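Local coordinates for MobA-like NTP transferase domain-containing protein (Thermus thermophilus, PDB 2DPW), which is of unknown function but probably acts as a nucleotidyltransferase built on a MobA-like domain of the GT-A type, at residues R32-E36 against G57-A61; A41-L47 against L97-R103; S48-G53 against P62-P67; E84-A90 against N147-K153. All coordinates share one frame; numbering follows the deposited sequence.

Contact 1 (R32-E36 against G57-A61); sequences RPMVE and GLVPA
The carboxylate of E36 holds the contact together by turning its two oxygens to different partners. OE2 accepts from V59 N at 2.6 Å in a fairly straight bond (161° at the hydrogen), the donor lying well above the carboxylate plane, 64° out of it. OE1 is held from its own segment: R32 NE makes a salt bridge to E36 OE1 at 2.9 Å, meeting it nearly end-on to the C-O bond. The arginine chain turns at its third torsion (chi3 68°), which brings the guanidinium back beside the glutamate. R32 NH1 makes a further salt bridge to E40, one helical turn beyond E36, while W37 takes the cation in a cation-pi contact. Without the E36 carboxylate, as with an alanine at that position, V59 N would probably lose its acceptor and R32 one of its two carboxylate mates, so that the 57-61 loop would be less firmly fixed. Outward from the charges the packing turns apolar. L58 CD2 lies against the E36 stem, 3.7 Å from CG, and also touches V35 CG1 at 3.7 Å, the valine and leucine chains crossing at about a right angle. P33 CB grazes the same methyl at 4.2 Å. P60, after a cis peptide bond, brings its CD to 3.6 Å from R32 NH1 and rests on L39, E40 and Y43 of the same helix. Thus the first turn of helix 35-44 is tied to the connection between the parallel strands 48-52 and 64-66, at the margin of the alpha/beta GT-A fold.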
loop_
_atom_site.group_PDB
_atom_site.type_symbol
_atom_site.label_atom_id
_atom_site.label_comp_id
_atom_site.label_asym_id
_atom_site.label_seq_id
_atom_site.Cartn_x
_atom_site.Cartn_y
_atom_site.Cartn_z
ATOM N N ARG A 32 15.118 -13.160 -7.720
ATOM C CA ARG A 32 15.078 -13.130 -6.264
ATOM C C ARG A 32 13.676 -13.179 -5.692
ATOM O O ARG A 32 12.682 -12.887 -6.376
ATOM C CB ARG A 32 15.735 -11.862 -5.728
ATOM C CG ARG A 32 17.030 -11.487 -6.400
ATOM C CD ARG A 32 17.390 -10.039 -6.114
ATOM N NE ARG A 32 17.740 -9.818 -4.715
ATOM C CZ ARG A 32 18.151 -8.647 -4.240
ATOM N NH1 ARG A 32 18.446 -8.518 -2.957
ATOM N NH2 ARG A 32 18.269 -7.605 -5.054
ATOM N N PRO A 33 13.583 -13.550 -4.406
ATOM C CA PRO A 33 12.264 -13.601 -3.785
ATOM C C PRO A 33 11.731 -12.187 -3.959
ATOM O O PRO A 33 12.294 -11.218 -3.444
ATOM C CB PRO A 33 12.581 -13.922 -2.336
ATOM C CG PRO A 33 13.793 -14.802 -2.460
ATOM C CD PRO A 33 14.621 -14.086 -3.505
HETATM N N MSE A 34 10.673 -12.093 -4.745
HETATM C CA MSE A 34 9.967 -10.860 -5.065
HETATM C C MSE A 34 10.105 -9.639 -4.135
HETATM O O MSE A 34 10.386 -8.527 -4.590
HETATM C CB MSE A 34 8.497 -11.221 -5.192
HETATM C CG MSE A 34 7.611 -10.095 -5.583
HETATM SE SE MSE A 34 5.838 -10.767 -5.617
HETATM C CE MSE A 34 5.890 -11.648 -7.328
ATOM N N VAL A 35 9.876 -9.847 -2.843
ATOM C CA VAL A 35 9.924 -8.770 -1.867
ATOM C C VAL A 35 11.272 -8.068 -1.707
ATOM O O VAL A 35 11.329 -6.914 -1.260
ATOM C CB VAL A 35 9.465 -9.282 -0.491
ATOM C CG1 VAL A 35 10.487 -10.251 0.045
ATOM C CG2 VAL A 35 9.237 -8.105 0.477
ATOM N N GLU A 36 12.356 -8.742 -2.072
ATOM C CA GLU A 36 13.681 -8.132 -1.935
ATOM C C GLU A 36 13.856 -6.926 -2.848
ATOM O O GLU A 36 14.683 -6.046 -2.574
ATOM C CB GLU A 36 14.783 -9.153 -2.204
ATOM C CG GLU A 36 14.761 -10.298 -1.213
ATOM C CD GLU A 36 15.894 -11.283 -1.417
ATOM O OE1 GLU A 36 16.512 -11.264 -2.513
ATOM O OE2 GLU A 36 16.157 -12.079 -0.482
ATOM N N GLY A 57 15.494 -16.045 4.399
ATOM C CA GLY A 57 16.852 -15.534 4.329
ATOM C C GLY A 57 16.847 -14.399 3.327
ATOM O O GLY A 57 17.474 -14.470 2.272
ATOM N N LEU A 58 16.096 -13.353 3.648
ATOM C CA LEU A 58 15.951 -12.209 2.758
ATOM C C LEU A 58 17.170 -11.319 2.676
ATOM O O LEU A 58 17.832 -11.051 3.671
ATOM C CB LEU A 58 14.756 -11.393 3.197
ATOM C CG LEU A 58 13.467 -12.179 2.945
ATOM C CD1 LEU A 58 12.289 -11.529 3.669
ATOM C CD2 LEU A 58 13.224 -12.288 1.434
ATOM N N VAL A 59 17.460 -10.879 1.464
ATOM C CA VAL A 59 18.587 -10.012 1.174
ATOM C C VAL A 59 18.018 -8.904 0.313
ATOM O O VAL A 59 17.447 -9.191 -0.722
ATOM C CB VAL A 59 19.664 -10.747 0.338
ATOM C CG1 VAL A 59 20.616 -9.731 -0.273
ATOM C CG2 VAL A 59 20.411 -11.770 1.205
ATOM N N PRO A 60 18.198 -7.627 0.700
ATOM C CA PRO A 60 18.924 -7.201 1.898
ATOM C C PRO A 60 18.167 -7.472 3.179
ATOM O O PRO A 60 16.950 -7.292 3.259
ATOM C CB PRO A 60 19.136 -5.717 1.661
ATOM C CG PRO A 60 17.861 -5.334 0.946
ATOM C CD PRO A 60 17.700 -6.458 -0.050
ATOM N N ALA A 61 18.903 -7.921 4.183
ATOM C CA ALA A 61 18.315 -8.214 5.476
ATOM C C ALA A 61 17.562 -6.976 5.978
ATOM O O ALA A 61 18.081 -5.855 5.964
ATOM C CB ALA A 61 19.411 -8.620 6.463
#

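Contact 2 (A41-L47 against L97-R103); sequences ALYAAGL and LTEEAVR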
loop_
_atom_site.group_PDB
_atom_site.type_symbol
_atom_site.label_atom_id
_atom_site.label_comp_id
_atom_site.label_asym_id
_atom_site.label_seq_id
_atom_site.Cartn_x
_atom_site.Cartn_y
_atom_site.Cartn_z
ATOM N N ALA A 41 14.566 -1.276 -2.827
ATOM C CA ALA A 41 14.034 0.045 -3.132
ATOM C C ALA A 41 13.904 0.946 -1.905
ATOM O O ALA A 41 14.188 2.140 -1.971
ATOM C CB ALA A 41 12.680 -0.098 -3.816
ATOM N N LEU A 42 13.464 0.377 -0.790
ATOM C CA LEU A 42 13.290 1.149 0.428
ATOM C C LEU A 42 14.614 1.673 0.968
ATOM O O LEU A 42 14.753 2.877 1.210
ATOM C CB LEU A 42 12.570 0.301 1.479
ATOM C CG LEU A 42 11.158 -0.105 1.036
ATOM C CD1 LEU A 42 10.496 -1.002 2.069
ATOM C CD2 LEU A 42 10.331 1.151 0.815
ATOM N N TYR A 43 15.584 0.775 1.157
ATOM C CA TYR A 43 16.905 1.169 1.653
ATOM C C TYR A 43 17.444 2.215 0.683
ATOM O O TYR A 43 17.920 3.284 1.081
ATOM C CB TYR A 43 17.850 -0.039 1.697
ATOM C CG TYR A 43 17.677 -0.946 2.906
ATOM C CD1 TYR A 43 17.976 -0.492 4.193
ATOM C CD2 TYR A 43 17.231 -2.264 2.760
ATOM C CE1 TYR A 43 17.838 -1.320 5.301
ATOM C CE2 TYR A 43 17.088 -3.104 3.864
ATOM C CZ TYR A 43 17.392 -2.624 5.134
ATOM O OH TYR A 43 17.236 -3.439 6.236
ATOM N N ALA A 44 17.337 1.900 -0.602
ATOM C CA ALA A 44 17.794 2.789 -1.649
ATOM C C ALA A 44 17.344 4.232 -1.411
ATOM O O ALA A 44 18.122 5.165 -1.592
ATOM C CB ALA A 44 17.295 2.293 -2.998
ATOM N N ALA A 45 16.094 4.428 -1.005
ATOM C CA ALA A 45 15.616 5.786 -0.786
ATOM C C ALA A 45 15.944 6.298 0.619
ATOM O O ALA A 45 15.427 7.326 1.050
ATOM C CB ALA A 45 14.121 5.879 -1.065
ATOM N N GLY A 46 16.809 5.573 1.323
ATOM C CA GLY A 46 17.230 5.989 2.650
ATOM C C GLY A 46 16.399 5.584 3.854
ATOM O O GLY A 46 16.503 6.213 4.911
ATOM N N LEU A 47 15.593 4.535 3.726
ATOM C CA LEU A 47 14.755 4.097 4.838
ATOM C C LEU A 47 15.214 2.776 5.430
ATOM O O LEU A 47 15.934 2.012 4.793
ATOM C CB LEU A 47 13.313 3.929 4.373
ATOM C CG LEU A 47 12.667 5.085 3.624
ATOM C CD1 LEU A 47 11.327 4.649 3.052
ATOM C CD2 LEU A 47 12.492 6.243 4.565
ATOM N N LEU A 97 8.846 -1.713 -7.728
ATOM C CA LEU A 97 9.068 -0.524 -6.919
ATOM C C LEU A 97 10.503 -0.009 -7.049
ATOM O O LEU A 97 11.462 -0.771 -6.930
ATOM C CB LEU A 97 8.750 -0.804 -5.446
ATOM C CG LEU A 97 8.806 0.426 -4.517
ATOM C CD1 LEU A 97 7.603 1.323 -4.758
ATOM C CD2 LEU A 97 8.840 -0.026 -3.066
ATOM N N THR A 98 10.631 1.296 -7.285
ATOM C CA THR A 98 11.926 1.951 -7.447
ATOM C C THR A 98 12.157 3.032 -6.401
ATOM O O THR A 98 11.212 3.559 -5.820
ATOM C CB THR A 98 12.034 2.629 -8.815
ATOM O OG1 THR A 98 11.077 3.687 -8.895
ATOM C CG2 THR A 98 11.755 1.657 -9.902
ATOM N N GLU A 99 13.427 3.359 -6.189
ATOM C CA GLU A 99 13.833 4.382 -5.243
ATOM C C GLU A 99 13.230 5.723 -5.649
ATOM O O GLU A 99 12.777 6.499 -4.802
ATOM C CB GLU A 99 15.362 4.483 -5.213
ATOM C CG GLU A 99 15.920 5.784 -4.628
ATOM C CD GLU A 99 17.438 5.846 -4.685
ATOM O OE1 GLU A 99 18.046 4.948 -5.299
ATOM O OE2 GLU A 99 18.029 6.793 -4.121
ATOM N N GLU A 100 13.221 5.992 -6.950
ATOM C CA GLU A 100 12.677 7.248 -7.441
ATOM C C GLU A 100 11.218 7.375 -7.025
ATOM O O GLU A 100 10.781 8.425 -6.541
ATOM C CB GLU A 100 12.799 7.313 -8.959
ATOM C CG GLU A 100 12.696 8.716 -9.516
ATOM C CD GLU A 100 13.010 8.769 -10.996
ATOM O OE1 GLU A 100 13.816 7.927 -11.447
ATOM O OE2 GLU A 100 12.472 9.651 -11.705
ATOM N N ALA A 101 10.469 6.293 -7.215
ATOM C CA ALA A 101 9.063 6.260 -6.846
ATOM C C ALA A 101 8.922 6.501 -5.340
ATOM O O ALA A 101 8.071 7.262 -4.891
ATOM C CB ALA A 101 8.466 4.914 -7.221
ATOM N N VAL A 102 9.767 5.857 -4.553
ATOM C CA VAL A 102 9.698 6.030 -3.119
ATOM C C VAL A 102 9.979 7.469 -2.673
ATOM O O VAL A 102 9.230 8.040 -1.864
ATOM C CB VAL A 102 10.670 5.077 -2.412
ATOM C CG1 VAL A 102 10.744 5.417 -0.930
ATOM C CG2 VAL A 102 10.206 3.643 -2.600
ATOM N N ARG A 103 11.045 8.061 -3.202
ATOM C CA ARG A 103 11.391 9.412 -2.814
ATOM C C ARG A 103 10.341 10.420 -3.225
ATOM O O ARG A 103 10.121 11.403 -2.528
ATOM C CB ARG A 103 12.762 9.787 -3.371
ATOM C CG ARG A 103 13.874 9.045 -2.653
ATOM C CD ARG A 103 15.270 9.523 -2.987
ATOM N NE ARG A 103 16.183 9.097 -1.929
ATOM C CZ ARG A 103 17.506 9.167 -1.992
ATOM N NH1 ARG A 103 18.101 9.651 -3.079
ATOM N NH2 ARG A 103 18.234 8.754 -0.963
#
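Two helices lying side by side against the sheet of the alpha/beta fold meet here, the end of helix 35-44 against the start of helix 99-108, with A41 and A45 packed against L97 and V102. The first helix closes in a Schellman motif: L47 N bonds back to L42 O and G46 N to Y43 O, and G46, at positive phi, is the C-prime residue. The second opens with T98 as N-cap, its OG1 accepting from A101 N and also bonded to E219. Small side chains let the backbones come close, the CA atoms of A41 and E99 being 4.8 Å apart. A41 CB sits on the chain just before the second helix, 3.4 Å from L97 O, and touches the leucine methyl CD2 at 3.9 Å. V102 fills the middle. Its CG1 branch, anti to the backbone N (chi1 171°), lies on A45 CB and meets L47 CD1 tip to tip at 4.1 Å, whereas CG2 turns to L42 CD2 at 4.2 Å. The leucines L42 and L47 carry this apolar patch down to A5 of strand 4-8. The polar border is formed by E99 and R103, one turn apart. E99 lays its extended chain across the last helical turn, its CB 3.7 Å from A44 CB. Its OE2 stands 3.0 Å from R103 NH1, above one face of the guanidinium, so the attraction is one of charge, with no N-H aimed at the oxygen. The A45 carbonyl oxygen lies instead at the guanidinium edge, in its plane, 3.5 Å from R103 NE.

Contact 3 (S48-G53 against P62-P67); sequences SPVYVG and PALTLP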
loop_
_atom_site.group_PDB
_atom_site.type_symbol
_atom_site.label_atom_id
_atom_site.label_comp_id
_atom_site.label_asym_id
_atom_site.label_seq_id
_atom_site.Cartn_x
_atom_site.Cartn_y
_atom_site.Cartn_z
ATOM N N SER A 48 14.779 2.519 6.657
ATOM C CA SER A 48 15.086 1.279 7.356
ATOM C C SER A 48 13.767 0.489 7.399
ATOM O O SER A 48 12.856 0.840 8.140
ATOM C CB SER A 48 15.572 1.590 8.770
ATOM O OG SER A 48 15.920 0.406 9.468
ATOM N N PRO A 49 13.648 -0.579 6.591
ATOM C CA PRO A 49 12.446 -1.416 6.516
ATOM C C PRO A 49 12.225 -2.478 7.577
ATOM O O PRO A 49 13.091 -3.309 7.836
ATOM C CB PRO A 49 12.555 -2.069 5.136
ATOM C CG PRO A 49 13.567 -1.251 4.402
ATOM C CD PRO A 49 14.545 -0.893 5.472
ATOM N N VAL A 50 11.045 -2.455 8.180
ATOM C CA VAL A 50 10.676 -3.461 9.158
ATOM C C VAL A 50 9.903 -4.436 8.281
ATOM O O VAL A 50 9.044 -4.026 7.506
ATOM C CB VAL A 50 9.748 -2.901 10.248
ATOM C CG1 VAL A 50 9.237 -4.034 11.120
ATOM C CG2 VAL A 50 10.510 -1.902 11.109
ATOM N N TYR A 51 10.213 -5.720 8.406
ATOM C CA TYR A 51 9.591 -6.759 7.604
ATOM C C TYR A 51 8.637 -7.668 8.367
ATOM O O TYR A 51 9.048 -8.384 9.279
ATOM C CB TYR A 51 10.686 -7.625 6.974
ATOM C CG TYR A 51 10.151 -8.781 6.169
ATOM C CD1 TYR A 51 9.611 -8.580 4.902
ATOM C CD2 TYR A 51 10.131 -10.069 6.697
ATOM C CE1 TYR A 51 9.063 -9.629 4.181
ATOM C CE2 TYR A 51 9.580 -11.128 5.985
ATOM C CZ TYR A 51 9.048 -10.899 4.726
ATOM O OH TYR A 51 8.503 -11.941 4.015
ATOM N N VAL A 52 7.365 -7.667 7.990
ATOM C CA VAL A 52 6.427 -8.558 8.656
ATOM C C VAL A 52 6.089 -9.713 7.706
ATOM O O VAL A 52 5.519 -9.511 6.643
ATOM C CB VAL A 52 5.149 -7.807 9.079
ATOM C CG1 VAL A 52 4.421 -8.596 10.150
ATOM C CG2 VAL A 52 5.511 -6.416 9.590
ATOM N N GLY A 53 6.476 -10.923 8.085
ATOM C CA GLY A 53 6.221 -12.084 7.248
ATOM C C GLY A 53 7.278 -13.155 7.474
ATOM O O GLY A 53 8.078 -13.053 8.402
ATOM N N PRO A 62 16.307 -7.164 6.391
ATOM C CA PRO A 62 15.512 -6.044 6.890
ATOM C C PRO A 62 15.972 -5.653 8.283
ATOM O O PRO A 62 16.605 -6.442 8.977
ATOM C CB PRO A 62 14.089 -6.596 6.871
ATOM C CG PRO A 62 14.297 -8.072 7.113
ATOM C CD PRO A 62 15.490 -8.379 6.240
ATOM N N ALA A 63 15.647 -4.432 8.687
ATOM C CA ALA A 63 16.036 -3.921 9.998
ATOM C C ALA A 63 15.509 -4.783 11.123
ATOM O O ALA A 63 16.194 -5.020 12.115
ATOM C CB ALA A 63 15.532 -2.528 10.169
ATOM N N LEU A 64 14.274 -5.234 10.970
ATOM C CA LEU A 64 13.636 -6.074 11.960
ATOM C C LEU A 64 12.712 -7.016 11.188
ATOM O O LEU A 64 12.163 -6.648 10.146
ATOM C CB LEU A 64 12.843 -5.202 12.953
ATOM C CG LEU A 64 12.102 -5.958 14.063
ATOM C CD1 LEU A 64 13.097 -6.519 15.049
ATOM C CD2 LEU A 64 11.127 -5.048 14.776
ATOM N N THR A 65 12.535 -8.226 11.705
ATOM C CA THR A 65 11.693 -9.204 11.042
ATOM C C THR A 65 10.642 -9.734 11.998
ATOM O O THR A 65 10.900 -10.667 12.748
ATOM C CB THR A 65 12.553 -10.353 10.557
ATOM O OG1 THR A 65 13.870 -9.852 10.274
ATOM C CG2 THR A 65 11.976 -10.968 9.307
ATOM N N LEU A 66 9.463 -9.127 11.990
ATOM C CA LEU A 66 8.380 -9.569 12.867
ATOM C C LEU A 66 7.627 -10.676 12.146
ATOM O O LEU A 66 7.638 -10.739 10.918
ATOM C CB LEU A 66 7.437 -8.399 13.184
ATOM C CG LEU A 66 8.192 -7.159 13.701
ATOM C CD1 LEU A 66 7.303 -5.941 13.707
ATOM C CD2 LEU A 66 8.731 -7.425 15.091
ATOM N N PRO A 67 6.987 -11.587 12.903
ATOM C CA PRO A 67 6.218 -12.704 12.334
ATOM C C PRO A 67 4.872 -12.246 11.780
ATOM O O PRO A 67 4.574 -11.049 11.722
ATOM C CB PRO A 67 6.035 -13.632 13.523
ATOM C CG PRO A 67 5.879 -12.663 14.652
ATOM C CD PRO A 67 6.987 -11.660 14.376
#
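Y51 and T65 stand side by side on one face of a parallel strand pair, and V50, V52, L64 and L66 share the other. The tyrosine leaves its strand with CG anti to the backbone N (chi1 177°), placing the ring so that T65 CG2 comes to its edge, near the ring plane, 3.3 Å from CD2. The two side chains cross at a slant. P62 covers the foot of the tyrosine, CB to Y51 CB 3.6 Å. Beyond T65 and P62 the ring is flanked by V35 and L58, and its hydroxyl is hydrogen-bonded to E54 O. On the opposite face V50 CG1 touches L66 CD1 at 3.8 Å and also approaches L64 CB. V52 CG1 lies near L66 CB at 4.3 Å, and helix 72-81 covers this face, where V52 meets N75, Q78 and A79. Backbone bonds set the register. A63 N reaches P49 O, Y51 N reaches L64 O at 2.8 Å in an almost straight bond (172°), and G53 N reaches L66 O at 3.1 Å. L66 N to Y51 O is bent and weak, but T65 CA adds a C-H...O contact to that same oxygen. The strand axes run 23° from parallel. The backbone angles at G53 already call for glycine, and a CB would also run into Y51 OH. Strand 64-66 is the sheet edge, whereas strand 48-52 also pairs with strand 4-8, its main-chain polar groups largely met and its side chains facing helix 35-44 on one side and helix 72-81 on the other, as expected inside an alpha/beta sheet.

Contact 4 (E84-A90 against N147-K153); sequences EGRVLVA and NLLLLDK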
loop_
_atom_site.group_PDB
_atom_site.type_symbol
_atom_site.label_atom_id
_atom_site.label_comp_id
_atom_site.label_asym_id
_atom_site.label_seq_id
_atom_site.Cartn_x
_atom_site.Cartn_y
_atom_site.Cartn_z
ATOM N N GLU A 84 8.875 4.773 14.803
ATOM C CA GLU A 84 8.542 6.105 15.293
ATOM C C GLU A 84 8.558 7.102 14.139
ATOM O O GLU A 84 9.218 6.875 13.123
ATOM C CB GLU A 84 9.543 6.548 16.365
ATOM C CG GLU A 84 9.565 5.698 17.651
ATOM C CD GLU A 84 8.288 5.814 18.490
ATOM O OE1 GLU A 84 7.724 6.930 18.586
ATOM O OE2 GLU A 84 7.860 4.790 19.069
ATOM N N GLY A 85 7.814 8.193 14.298
ATOM C CA GLY A 85 7.761 9.232 13.281
ATOM C C GLY A 85 6.826 8.971 12.123
ATOM O O GLY A 85 5.752 8.396 12.299
ATOM N N ARG A 86 7.224 9.420 10.934
ATOM C CA ARG A 86 6.421 9.206 9.735
ATOM C C ARG A 86 6.971 7.942 9.098
ATOM O O ARG A 86 8.179 7.828 8.895
ATOM C CB ARG A 86 6.552 10.377 8.769
ATOM C CG ARG A 86 5.374 10.491 7.823
ATOM C CD ARG A 86 5.397 11.768 6.980
ATOM N NE ARG A 86 6.498 11.768 6.018
ATOM C CZ ARG A 86 6.623 12.634 5.015
ATOM N NH1 ARG A 86 5.708 13.581 4.833
ATOM N NH2 ARG A 86 7.664 12.555 4.193
ATOM N N VAL A 87 6.089 6.987 8.808
ATOM C CA VAL A 87 6.492 5.714 8.219
ATOM C C VAL A 87 5.776 5.357 6.932
ATOM O O VAL A 87 4.576 5.584 6.779
ATOM C CB VAL A 87 6.283 4.554 9.211
ATOM C CG1 VAL A 87 6.586 3.212 8.535
ATOM C CG2 VAL A 87 7.187 4.751 10.420
ATOM N N LEU A 88 6.536 4.785 6.008
ATOM C CA LEU A 88 5.993 4.370 4.736
ATOM C C LEU A 88 5.703 2.883 4.775
ATOM O O LEU A 88 6.567 2.064 5.073
ATOM C CB LEU A 88 6.969 4.682 3.610
ATOM C CG LEU A 88 6.518 4.211 2.228
ATOM C CD1 LEU A 88 5.174 4.833 1.878
ATOM C CD2 LEU A 88 7.561 4.583 1.203
ATOM N N VAL A 89 4.464 2.539 4.481
ATOM C CA VAL A 89 4.076 1.154 4.491
ATOM C C VAL A 89 3.978 0.653 3.077
ATOM O O VAL A 89 3.600 1.393 2.169
ATOM C CB VAL A 89 2.723 0.965 5.168
ATOM C CG1 VAL A 89 2.374 -0.516 5.222
ATOM C CG2 VAL A 89 2.766 1.569 6.554
ATOM N N ALA A 90 4.324 -0.613 2.900
ATOM C CA ALA A 90 4.264 -1.238 1.593
ATOM C C ALA A 90 4.056 -2.737 1.691
ATOM O O ALA A 90 4.479 -3.381 2.658
ATOM C CB ALA A 90 5.534 -0.954 0.824
ATOM N N ASN A 147 0.117 0.593 -3.424
ATOM C CA ASN A 147 0.289 -0.471 -2.485
ATOM C C ASN A 147 1.217 0.079 -1.419
ATOM O O ASN A 147 1.920 -0.653 -0.729
ATOM C CB ASN A 147 0.927 -1.649 -3.201
ATOM C CG ASN A 147 -0.063 -2.427 -4.110
ATOM O OD1 ASN A 147 -1.041 -2.990 -3.631
ATOM N ND2 ASN A 147 0.213 -2.468 -5.417
ATOM N N LEU A 148 1.245 1.403 -1.349
ATOM C CA LEU A 148 2.059 2.134 -0.393
ATOM C C LEU A 148 1.138 2.998 0.433
ATOM O O LEU A 148 0.114 3.470 -0.056
ATOM C CB LEU A 148 3.057 3.055 -1.106
ATOM C CG LEU A 148 4.181 2.528 -2.005
ATOM C CD1 LEU A 148 4.977 3.736 -2.461
ATOM C CD2 LEU A 148 5.100 1.529 -1.281
ATOM N N LEU A 149 1.515 3.200 1.685
ATOM C CA LEU A 149 0.747 4.045 2.584
ATOM C C LEU A 149 1.710 4.754 3.522
ATOM O O LEU A 149 2.459 4.119 4.270
ATOM C CB LEU A 149 -0.247 3.231 3.402
ATOM C CG LEU A 149 -1.243 4.070 4.206
ATOM C CD1 LEU A 149 -2.216 4.778 3.271
ATOM C CD2 LEU A 149 -1.993 3.161 5.150
ATOM N N LEU A 150 1.680 6.078 3.472
ATOM C CA LEU A 150 2.541 6.919 4.285
ATOM C C LEU A 150 1.811 7.360 5.570
ATOM O O LEU A 150 0.798 8.066 5.519
ATOM C CB LEU A 150 2.963 8.126 3.445
ATOM C CG LEU A 150 3.982 9.088 4.043
ATOM C CD1 LEU A 150 5.157 8.328 4.645
ATOM C CD2 LEU A 150 4.443 10.029 2.952
ATOM N N LEU A 151 2.328 6.950 6.726
ATOM C CA LEU A 151 1.674 7.288 7.989
ATOM C C LEU A 151 2.490 8.041 9.007
ATOM O O LEU A 151 3.703 7.874 9.121
ATOM C CB LEU A 151 1.191 6.035 8.719
ATOM C CG LEU A 151 0.317 4.988 8.053
ATOM C CD1 LEU A 151 0.157 3.860 9.042
ATOM C CD2 LEU A 151 -1.038 5.579 7.616
ATOM N N ASP A 152 1.790 8.863 9.773
ATOM C CA ASP A 152 2.414 9.574 10.860
ATOM C C ASP A 152 1.937 8.728 12.037
ATOM O O ASP A 152 0.833 8.932 12.539
ATOM C CB ASP A 152 1.862 10.975 10.980
ATOM C CG ASP A 152 2.578 11.762 12.024
ATOM O OD1 ASP A 152 3.690 12.247 11.730
ATOM O OD2 ASP A 152 2.052 11.868 13.151
ATOM N N LYS A 153 2.757 7.749 12.422
ATOM C CA LYS A 153 2.451 6.822 13.519
ATOM C C LYS A 153 1.686 7.531 14.627
ATOM O O LYS A 153 0.574 7.129 14.988
ATOM C CB LYS A 153 3.723 6.246 14.143
ATOM C CG LYS A 153 3.418 5.443 15.408
ATOM C CD LYS A 153 4.644 4.809 16.027
ATOM C CE LYS A 153 4.257 3.996 17.246
ATOM N NZ LYS A 153 5.419 3.440 17.970
#
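V89 and L149 face each other as a hydrogen-bonded pair in the close-packed part of this antiparallel strand pair, where V89 N meets L149 O and L149 N meets V89 O. V87 and L151 repeat the pattern, L151 N reaching V87 O at 2.6 Å in a nearly linear bond (177°). The side chains of these four lie on one face, V89 CB 4.1 Å from L149 CB. On the other, L88 CD1 packs on L148 CB at 4.1 Å and A90 CB on the methyl L148 CD2, above V102 and V105 of helix 99-108. Towards E84 the contact becomes polar and more open. R86 bends at its third torsion (chi3 68°) and lays its guanidinium over L150, whose CD2 sits 4.0 Å above the centre of one face; NH2 bonds to L106 O. At the solvent side K153, fully extended, spans back to E84 in a salt bridge, NZ approaching OE2 at 3.0 Å from above the carboxylate plane. The same ammonium bonds V83 O and L80 O. A methionine in place of K153 would probably leave E84 without its counter-charge and the carbonyls of V83 and L80 without this donor. D152 N-caps the next helix, OD2 accepting from L155 N and also bonded to S154 OG. Joining strand 86-91, itself parallel to strand 4-8, to an antiparallel strand gives the mixed sheet known from GT-A folds.

Overall arrangement
From the N terminus, strand 4-8 lies between strands 48-52 and 86-91 in the sheet. Strand 32-33 and the start of helix 35-44 give the first segment of contact 1, and the end of that helix that of contact 2. Contact 1 closes the loop from 32-36 to 57-61 and crosses contact 3, whose segments alternate with its own; L58 and V35 touch Y51 there. Contact 3 is nested inside the long loop closed by contact 2, which crosses contact 1 as well and also contact 4, where V102 meets L88. Contact 4 starts after contacts 1 and 3 have closed, tying the parallel strands to the antiparallel part of the sheet. All lie within the MobA-like domain.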